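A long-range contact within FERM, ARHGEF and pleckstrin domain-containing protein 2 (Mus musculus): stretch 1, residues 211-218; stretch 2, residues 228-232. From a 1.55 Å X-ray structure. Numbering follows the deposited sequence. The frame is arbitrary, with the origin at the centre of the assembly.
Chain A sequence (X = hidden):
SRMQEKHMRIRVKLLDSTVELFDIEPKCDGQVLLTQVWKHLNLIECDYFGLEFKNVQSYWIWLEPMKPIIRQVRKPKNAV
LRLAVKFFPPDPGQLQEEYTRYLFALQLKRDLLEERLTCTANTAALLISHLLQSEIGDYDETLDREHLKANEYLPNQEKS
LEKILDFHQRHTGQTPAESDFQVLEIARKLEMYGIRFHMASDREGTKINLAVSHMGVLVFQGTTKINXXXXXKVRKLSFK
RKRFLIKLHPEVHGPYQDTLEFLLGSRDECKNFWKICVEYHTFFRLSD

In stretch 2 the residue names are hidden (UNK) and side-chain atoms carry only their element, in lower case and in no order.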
ATOM      1  N   ALA A 211      -0.887  -2.996 -12.422  1.00 12.71           N
ATOM      2  CA  ALA A 211      -0.330  -2.383 -11.217  1.00 12.42           C
ATOM      3  C   ALA A 211       0.505  -1.184 -11.603  1.00 12.33           C
ATOM      4  O   ALA A 211       0.758  -0.935 -12.779  1.00 12.97           O
ATOM      5  CB  ALA A 211       0.499  -3.397 -10.416  1.00 12.54           C
ATOM      6  N   VAL A 212       0.933  -0.420 -10.606  1.00 12.91           N
ATOM      7  CA  VAL A 212       1.795   0.721 -10.879  1.00 12.84           C
ATOM      8  C   VAL A 212       2.882   0.812  -9.813  1.00 14.83           C
ATOM      9  O   VAL A 212       2.670   0.441  -8.649  1.00 16.57           O
ATOM     10  CB  VAL A 212       0.987   2.041 -11.001  1.00 14.29           C
ATOM     11  CG1 VAL A 212       0.367   2.414  -9.677  1.00 16.77           C
ATOM     12  CG2 VAL A 212       1.872   3.165 -11.545  1.00 16.79           C
ATOM     13  N   SER A 213       4.064   1.257 -10.219  1.00 13.21           N
ATOM     14  CA  SER A 213       5.202   1.333  -9.297  1.00 13.11           C
ATOM     15  C   SER A 213       6.034   2.568  -9.635  1.00 15.71           C
ATOM     16  O   SER A 213       5.727   3.297 -10.583  1.00 15.05           O
ATOM     17  CB  SER A 213       6.082   0.093  -9.424  1.00 17.82           C
ATOM     18  OG  SER A 213       6.865   0.164 -10.620  1.00 16.72           O
ATOM     19  N   HIS A 214       7.093   2.798  -8.862  1.00 15.83           N
ATOM     20  CA  HIS A 214       7.990   3.911  -9.119  1.00 19.28           C
ATOM     21  C   HIS A 214       8.607   3.802 -10.524  1.00 15.45           C
ATOM     22  O   HIS A 214       9.084   4.795 -11.085  1.00 19.12           O
ATOM     23  CB  HIS A 214       9.086   3.959  -8.039  1.00 19.03           C
ATOM     24  CG  HIS A 214      10.048   2.817  -8.108  1.00 19.31           C
ATOM     25  ND1 HIS A 214       9.843   1.631  -7.438  1.00 24.53           N
ATOM     26  CD2 HIS A 214      11.220   2.678  -8.774  1.00 18.90           C
ATOM     27  CE1 HIS A 214      10.842   0.806  -7.694  1.00 24.45           C
ATOM     28  NE2 HIS A 214      11.688   1.415  -8.506  1.00 24.06           N
ATOM     29  N   MET A 215       8.582   2.604 -11.095  1.00 17.19           N
ATOM     30  CA  MET A 215       9.181   2.398 -12.421  1.00 17.89           C
ATOM     31  C   MET A 215       8.236   2.681 -13.582  1.00 18.24           C
ATOM     32  O   MET A 215       8.678   3.065 -14.663  1.00 16.44           O
ATOM     33  CB  MET A 215       9.687   0.975 -12.570  1.00 21.22           C
ATOM     34  CG  MET A 215      10.978   0.890 -13.336  1.00 36.52           C
ATOM     35  SD  MET A 215      12.315   0.941 -12.139  1.00 36.07           S
ATOM     36  CE  MET A 215      11.982  -0.601 -11.292  1.00 40.72           C
ATOM     37  N   GLY A 216       6.944   2.467 -13.370  1.00 15.33           N
ATOM     38  CA  GLY A 216       5.977   2.635 -14.443  1.00 15.88           C
ATOM     39  C   GLY A 216       4.719   1.812 -14.238  1.00 13.52           C
ATOM     40  O   GLY A 216       4.416   1.367 -13.126  1.00 14.12           O
ATOM     41  N   VAL A 217       3.966   1.630 -15.321  1.00 12.16           N
ATOM     42  CA  VAL A 217       2.761   0.834 -15.276  1.00 12.53           C
ATOM     43  C   VAL A 217       3.103  -0.602 -15.599  1.00 14.36           C
ATOM     44  O   VAL A 217       3.872  -0.883 -16.526  1.00 15.80           O
ATOM     45  CB  VAL A 217       1.701   1.389 -16.235  1.00 11.51           C
ATOM     46  CG1 VAL A 217       0.430   0.533 -16.199  1.00 15.19           C
ATOM     47  CG2 VAL A 217       1.397   2.820 -15.839  1.00 14.76           C
ATOM     48  N   LEU A 218       2.539  -1.510 -14.816  1.00 13.26           N
ATOM     49  CA  LEU A 218       2.939  -2.901 -14.851  1.00 13.03           C
ATOM     50  C   LEU A 218       1.796  -3.817 -15.244  1.00 16.37           C
ATOM     51  O   LEU A 218       0.637  -3.561 -14.909  1.00 15.33           O
ATOM     52  CB  LEU A 218       3.488  -3.323 -13.477  1.00 13.68           C
ATOM     53  CG  LEU A 218       4.506  -2.405 -12.796  1.00 15.40           C
ATOM     54  CD1 LEU A 218       4.864  -2.985 -11.429  1.00 14.57           C
ATOM     55  CD2 LEU A 218       5.769  -2.262 -13.615  1.00 16.09           C
ATOM     56  N   UNK A 228       6.552  -4.170 -18.307  1.00 20.31           N
ATOM     57  CA  UNK A 228       6.801  -2.953 -17.562  1.00 18.16           C
ATOM     58  C   UNK A 228       6.804  -1.806 -18.560  1.00 20.02           C
ATOM     59  O   UNK A 228       7.644  -1.752 -19.460  1.00 22.39           O
ATOM     60  c   UNK A 228       8.157  -2.991 -16.806  1.00 20.04           C
ATOM     61  c   UNK A 228       8.421  -1.659 -16.142  1.00 18.33           C
ATOM     62  o   UNK A 228       8.133  -4.009 -15.800  1.00 21.77           O
ATOM     63  N   UNK A 229       5.843  -0.905 -18.432  1.00 16.33           N
ATOM     64  CA  UNK A 229       5.812   0.280 -19.268  1.00 18.95           C
ATOM     65  C   UNK A 229       6.478   1.391 -18.474  1.00 18.49           C
ATOM     66  O   UNK A 229       5.830   2.110 -17.720  1.00 17.89           O
ATOM     67  c   UNK A 229       4.200  -1.134 -21.448  1.00 21.26           C
ATOM     68  c   UNK A 229       3.652  -0.512 -20.341  1.00 19.75           C
ATOM     69  c   UNK A 229       2.441  -0.973 -19.852  1.00 17.12           C
ATOM     70  c   UNK A 229       2.347  -2.640 -21.554  1.00 25.86           C
ATOM     71  c   UNK A 229       3.555  -2.196 -22.051  1.00 24.03           C
ATOM     72  c   UNK A 229       4.374   0.628 -19.673  1.00 19.42           C
ATOM     73  c   UNK A 229       1.792  -2.029 -20.449  1.00 21.16           C
ATOM     74  N   UNK A 230       7.790   1.510 -18.646  1.00 18.61           N
ATOM     75  CA  UNK A 230       8.572   2.487 -17.904  1.00 18.52           C
ATOM     76  C   UNK A 230       8.086   3.899 -18.147  1.00 20.08           C
ATOM     77  O   UNK A 230       7.676   4.240 -19.258  1.00 18.41           O
ATOM     78  c   UNK A 230      10.051   2.394 -18.287  1.00 22.88           C
ATOM     79  o   UNK A 230      10.465   0.197 -19.126  1.00 32.97           O
ATOM     80  c   UNK A 230      10.590   0.988 -18.189  1.00 29.71           C
ATOM     81  n   UNK A 230      11.200   0.663 -17.053  1.00 31.60           N
ATOM     82  N   UNK A 231       8.157   4.736 -17.122  1.00 18.78           N
ATOM     83  CA  UNK A 231       7.671   6.108 -17.245  1.00 17.60           C
ATOM     84  C   UNK A 231       8.278   6.868 -18.414  1.00 22.03           C
ATOM     85  O   UNK A 231       7.616   7.699 -19.035  1.00 22.84           O
ATOM     86  c   UNK A 231       7.037   6.385 -14.801  1.00 20.43           C
ATOM     87  c   UNK A 231       4.598   6.725 -15.631  1.00 21.88           C
ATOM     88  c   UNK A 231       5.250   5.820 -13.483  1.00 19.04           C
ATOM     89  c   UNK A 231       5.610   6.358 -14.741  1.00 19.07           C
ATOM     90  n   UNK A 231       6.408   5.533 -12.810  1.00 21.78           N
ATOM     91  c   UNK A 231       7.878   6.877 -15.936  1.00 23.64           C
ATOM     92  c   UNK A 231       7.478   5.879 -13.605  1.00 22.49           C
ATOM     93  c   UNK A 231       2.957   6.019 -13.997  1.00 20.12           C
ATOM     94  c   UNK A 231       3.921   5.651 -13.099  1.00 22.65           C
ATOM     95  c   UNK A 231       3.285   6.553 -15.248  1.00 21.18           C
ATOM     96  N   UNK A 232       9.537   6.578 -18.721  1.00 19.71           N
ATOM     97  CA  UNK A 232      10.218   7.278 -19.799  1.00 24.80           C
ATOM     98  C   UNK A 232       9.549   7.029 -21.152  1.00 24.31           C
ATOM     99  O   UNK A 232       9.696   7.832 -22.074  1.00 24.90           O
ATOM    100  o   UNK A 232      11.869   5.522 -20.157  1.00 31.32           O
ATOM    101  c   UNK A 232      11.703   6.894 -19.848  1.00 23.38           C
TER
HETATM  102  O   HOH W   1      11.377   3.385 -15.191  1.00 29.50           O

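Position 228 has three side-chain atoms: a carbon that carries one oxygen and one further carbon. The oxygen is 3.7 Å from CD2 of Leu218, and both side chains lie on the same face of the sheet. A beta-branched side chain with one oxygen and one methyl carbon is threonine, so this is Thr228.

Position 229 has seven side-chain carbons and no other element. One carbon leads to a ring of six. The backbone is paired with Val217: N of 229 donates to O of Val217 at 2.7 Å, and N of Val217 donates to O of 229 at 3.1 Å. One ring carbon is 4.4 Å from CB of Val217, on the same face of the sheet. A six-carbon ring without a hydroxyl oxygen is phenylalanine, Phe229.

Position 230 has four side-chain atoms: two carbons, the second carrying one oxygen and one nitrogen. The nitrogen is 3.7 Å from CG of Met215. CA of 230 makes a CA-H...O contact with O of Met215 at 3.3 Å. A short side chain ending in an amide is asparagine, Asn230. A water accepts a weak hydrogen bond from ND2 of Asn230 at 3.3 Å and donates to O of Met215 at 2.8 Å, bridging the two residues.

Position 231 has ten side-chain atoms: one carbon, then fused five- and six-membered rings holding eight carbons and one nitrogen. The ring nitrogen donates to O of Ser213 at 3.2 Å. Only tryptophan has this indole, so the residue is Trp231. Its CZ2 is 3.6 Å from CG2 of Val212, and its CH2 is 4.0 Å from CG2 of Val217.

Position 232 has two side-chain atoms, a carbon and an oxygen. They do not touch stretch 1. A single carbon bearing an oxygen is serine, Ser232.

The contact joins two antiparallel strands, with Val217 and Phe229 as the hydrogen-bonded pair. Beyond the strand pairing, N of Trp231 donates to O of Met215 at 3.0 Å. One face of the indole lies over Gly216, while O of Ser213 and O of His214 lie at the ring edge. CA of Gly216 sits over its five-membered ring, 3.4 Å from the centroid, in a CH-pi contact. Gly216 also suits the strand pairing: an ideal CB there would be 2.1 Å from O of Phe229 and 2.9 Å from CA of Asn230, both clashes. The backbone angles of Gly216 also call for glycine. Trp231 thus combines polar anchoring with apolar packing, and has the largest area covered by stretch 1.

Stretch 2, residues 228-232: TFNWS
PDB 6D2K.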